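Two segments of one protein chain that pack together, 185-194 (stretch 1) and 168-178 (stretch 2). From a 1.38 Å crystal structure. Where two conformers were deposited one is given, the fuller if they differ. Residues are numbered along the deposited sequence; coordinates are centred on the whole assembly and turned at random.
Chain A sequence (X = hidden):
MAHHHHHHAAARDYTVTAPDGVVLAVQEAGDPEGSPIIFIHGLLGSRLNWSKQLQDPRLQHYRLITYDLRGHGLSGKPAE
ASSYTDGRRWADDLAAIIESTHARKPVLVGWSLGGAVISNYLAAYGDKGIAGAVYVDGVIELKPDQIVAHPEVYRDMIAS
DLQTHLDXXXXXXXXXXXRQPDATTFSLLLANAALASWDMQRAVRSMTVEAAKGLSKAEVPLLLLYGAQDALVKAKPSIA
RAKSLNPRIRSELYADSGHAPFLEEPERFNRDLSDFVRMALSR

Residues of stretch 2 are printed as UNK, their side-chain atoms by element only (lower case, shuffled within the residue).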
# COMPACT_ATOMS: atom_id res chain seq x y z
N THR A 185 15.53 -4.14 -12.11
CA THR A 185 14.32 -3.81 -11.37
C THR A 185 14.65 -3.10 -10.07
O THR A 185 13.99 -2.10 -9.70
CB THR A 185 13.50 -5.07 -11.07
OG1 THR A 185 13.11 -5.67 -12.31
CG2 THR A 185 12.27 -4.75 -10.24
N PHE A 186 15.66 -3.59 -9.35
CA PHE A 186 16.06 -2.92 -8.13
C PHE A 186 16.49 -1.48 -8.41
O PHE A 186 16.09 -0.56 -7.69
CB PHE A 186 17.20 -3.68 -7.43
CG PHE A 186 17.50 -3.15 -6.06
CD1 PHE A 186 16.76 -3.55 -4.95
CD2 PHE A 186 18.52 -2.23 -5.88
CE1 PHE A 186 17.02 -3.05 -3.69
CE2 PHE A 186 18.77 -1.69 -4.62
CZ PHE A 186 18.03 -2.12 -3.51
N SER A 187 17.26 -1.27 -9.49
CA SER A 187 17.74 0.08 -9.79
C SER A 187 16.56 1.01 -10.12
O SER A 187 16.59 2.20 -9.77
CB SER A 187 18.75 0.06 -10.93
OG SER A 187 18.11 -0.13 -12.18
N LEU A 188 15.53 0.50 -10.80
CA LEU A 188 14.35 1.32 -11.14
C LEU A 188 13.65 1.71 -9.85
O LEU A 188 13.31 2.89 -9.63
CB LEU A 188 13.42 0.53 -12.06
CG LEU A 188 12.12 1.24 -12.38
CD1 LEU A 188 12.39 2.54 -13.13
CD2 LEU A 188 11.20 0.30 -13.20
N LEU A 189 13.44 0.75 -8.96
CA LEU A 189 12.76 1.02 -7.69
C LEU A 189 13.61 1.90 -6.77
O LEU A 189 13.06 2.66 -5.98
CB LEU A 189 12.35 -0.29 -7.00
CG LEU A 189 11.28 -1.11 -7.72
CD1 LEU A 189 10.97 -2.36 -6.90
CD2 LEU A 189 10.02 -0.26 -7.91
N LEU A 190 14.93 1.83 -6.89
CA LEU A 190 15.83 2.67 -6.09
C LEU A 190 15.69 4.15 -6.50
O LEU A 190 15.52 5.03 -5.65
CB LEU A 190 17.26 2.19 -6.26
CG LEU A 190 18.26 2.89 -5.33
CD1 LEU A 190 17.96 2.56 -3.88
CD2 LEU A 190 19.65 2.41 -5.75
N ALA A 191 15.73 4.41 -7.80
CA ALA A 191 15.54 5.78 -8.31
C ALA A 191 14.12 6.28 -7.97
O ALA A 191 13.90 7.43 -7.55
CB ALA A 191 15.78 5.81 -9.80
N ASN A 192 13.15 5.38 -8.11
CA ASN A 192 11.77 5.65 -7.75
C ASN A 192 11.63 6.08 -6.29
O ASN A 192 10.91 7.06 -5.97
CB ASN A 192 10.98 4.37 -8.06
CG ASN A 192 9.47 4.52 -7.91
OD1 ASN A 192 8.84 5.29 -8.63
ND2 ASN A 192 8.88 3.70 -7.03
N ALA A 193 12.34 5.39 -5.40
CA ALA A 193 12.30 5.71 -3.97
C ALA A 193 12.91 7.08 -3.73
O ALA A 193 12.46 7.79 -2.83
CB ALA A 193 13.06 4.67 -3.18
N ALA A 194 13.95 7.46 -4.50
CA ALA A 194 14.60 8.76 -4.29
C ALA A 194 13.70 9.93 -4.64
O ALA A 194 13.99 11.06 -4.23
CB ALA A 194 15.87 8.82 -5.10
N UNK A 168 20.48 5.00 3.43
CA UNK A 168 19.38 4.49 4.23
C UNK A 168 18.21 4.02 3.37
O UNK A 168 17.61 2.97 3.61
N UNK A 169 17.84 4.81 2.35
CA UNK A 169 16.78 4.40 1.45
C UNK A 169 17.15 3.12 0.73
O UNK A 169 16.27 2.26 0.53
c UNK A 169 15.84 6.73 1.04
o UNK A 169 14.80 8.77 0.49
c UNK A 169 15.29 7.70 0.03
c UNK A 169 16.44 5.49 0.43
o UNK A 169 15.41 7.48 -1.19
N UNK A 170 18.41 2.98 0.31
CA UNK A 170 18.82 1.78 -0.41
C UNK A 170 18.72 0.57 0.51
O UNK A 170 18.24 -0.51 0.09
n UNK A 170 23.12 1.18 -1.63
c UNK A 170 23.74 2.27 -1.18
c UNK A 170 20.25 1.96 -0.95
n UNK A 170 23.41 3.51 -1.59
n UNK A 170 24.69 2.14 -0.27
c UNK A 170 20.67 0.83 -1.88
c UNK A 170 22.02 1.14 -2.60
N UNK A 171 19.13 0.72 1.77
CA UNK A 171 19.02 -0.38 2.73
C UNK A 171 17.54 -0.73 3.01
O UNK A 171 17.17 -1.91 3.12
c UNK A 171 19.75 -0.00 4.04
N UNK A 172 16.69 0.29 3.12
CA UNK A 172 15.27 0.03 3.32
C UNK A 172 14.70 -0.75 2.14
O UNK A 172 13.90 -1.68 2.32
c UNK A 172 10.32 0.93 4.11
c UNK A 172 10.79 1.15 2.82
c UNK A 172 12.58 1.01 4.95
c UNK A 172 14.54 1.37 3.48
c UNK A 172 13.07 1.21 3.68
c UNK A 172 12.18 1.28 2.61
c UNK A 172 11.20 0.86 5.16
N UNK A 173 15.05 -0.35 0.92
CA UNK A 173 14.50 -1.05 -0.26
C UNK A 173 14.98 -2.50 -0.25
O UNK A 173 14.21 -3.42 -0.59
c UNK A 173 14.30 -0.91 -2.85
c UNK A 173 14.82 -0.14 -4.04
c UNK A 173 14.91 -0.35 -1.55
c UNK A 173 12.78 -0.87 -2.81
N UNK A 174 16.24 -2.77 0.15
CA UNK A 174 16.70 -4.16 0.23
C UNK A 174 15.88 -4.95 1.24
O UNK A 174 15.61 -6.14 1.03
c UNK A 174 19.10 -4.79 -1.64
n UNK A 174 20.87 -4.55 -4.85
n UNK A 174 19.12 -5.92 -4.23
n UNK A 174 20.01 -4.41 -2.72
c UNK A 174 18.18 -4.21 0.61
c UNK A 174 20.00 -4.96 -3.93
c UNK A 174 19.11 -3.78 -0.50
N UNK A 175 15.46 -4.29 2.33
CA UNK A 175 14.64 -4.94 3.35
C UNK A 175 13.23 -5.23 2.85
O UNK A 175 12.47 -5.92 3.53
c UNK A 175 15.92 -4.10 5.38
c UNK A 175 14.59 -4.08 4.61
c UNK A 175 16.20 -5.46 6.03
c UNK A 175 15.87 -2.98 6.43
N UNK A 176 12.84 -4.70 1.70
CA UNK A 176 11.49 -4.93 1.20
C UNK A 176 11.35 -6.32 0.57
O UNK A 176 10.24 -6.69 0.18
c UNK A 176 11.11 -3.85 0.17
s UNK A 176 10.71 -2.24 0.89
N UNK A 177 12.45 -7.07 0.44
CA UNK A 177 12.40 -8.35 -0.28
C UNK A 177 13.10 -9.44 0.48
O UNK A 177 14.12 -9.19 1.14
c UNK A 177 13.09 -5.89 -2.54
c UNK A 177 10.88 -6.42 -4.10
c UNK A 177 13.09 -8.25 -1.64
c UNK A 177 12.53 -7.17 -2.52
c UNK A 177 12.56 -4.91 -3.34
c UNK A 177 11.42 -7.41 -3.31
c UNK A 177 11.46 -5.15 -4.11
N UNK A 178 12.57 -10.66 0.39
CA UNK A 178 13.38 -11.85 0.68
C UNK A 178 14.01 -12.35 -0.61
O UNK A 178 15.22 -12.53 -0.67
c UNK A 178 13.32 -14.17 1.66
c UNK A 178 12.54 -12.95 1.33
c UNK A 178 13.23 -15.44 1.19
c UNK A 178 14.85 -15.39 2.66
n UNK A 178 14.19 -16.17 1.84
n UNK A 178 14.35 -14.17 2.57
O HOH W 1 16.63 5.75 -3.11
O HOH W 2 15.72 11.13 -1.93

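Position 168 has no side-chain atoms. It lies in a helix, and nothing of stretch 1 is near it. It is Gly168.

Position 169 has three carbons, the third carrying two oxygens. This carboxylate reaches the C-terminal part of stretch 1. It is Glu169. Its OE1 lies 3.4 Å from Ala193 O, but both are acceptors and no hydrogen bond forms. Water 1 joins the two sides instead, donating to Glu169 OE1 and to Leu190 O, each at 2.9 Å from the water oxygen.

Position 170 has three carbons, a nitrogen, then a carbon carrying two more nitrogens. That is a guanidinium. CB lies 3.8 Å from Leu190 CD1. It is Arg170. Its guanidinium nitrogens NH1 and NH2 find partners just outside the stretches.

Position 171 has one carbon, pointing away from stretch 1. It is Ala171.

Position 172 has one carbon and then a ring of six carbons. The ring is out of reach of stretch 1. It is Phe172.

Position 173 has four carbons, forked at the second. It points toward stretch 1 and meets three of its residues. It is Leu173. CG lies 3.6 Å from Phe186 CE1. CD2 lies 3.9 Å from Leu189 CB and 4.0 Å from Leu190 CB, and it also sits over one face of the Phe186 ring in a CH-pi contact.

Position 174 again has three carbons, a nitrogen, and a carbon with two more nitrogens. CB points sideways, but the end of the chain comes nearer. The planar group covers the Phe186 ring. It is Arg174. The guanidinium stacks flat, with planes at 9°, and Arg174 CZ is almost directly above the ring centre.

Position 175 has four carbons, forked at the second, out of reach of stretch 1. It is Leu175.

Position 176 has one carbon and a sulfur, and is buried without touching stretch 1. It is Cys176.

Position 177 has one carbon and a six-carbon ring. The ring meets Leu189 with its edge. It is Phe177. CZ lies 4.0 Å from Leu189 CD1. A type I turn from Arg174 ends here.

Position 178 has one carbon and a five-membered ring with two nitrogens, far from stretch 1. It is His178.

The contact centres on Phe186, held between Leu173 on one face and Arg174 on the other. Leu189 and Leu190 extend the apolar packing. No direct hydrogen bond crosses; water links the Glu169 end.

Stretch 2 (168-178) GERAFLRLCFH
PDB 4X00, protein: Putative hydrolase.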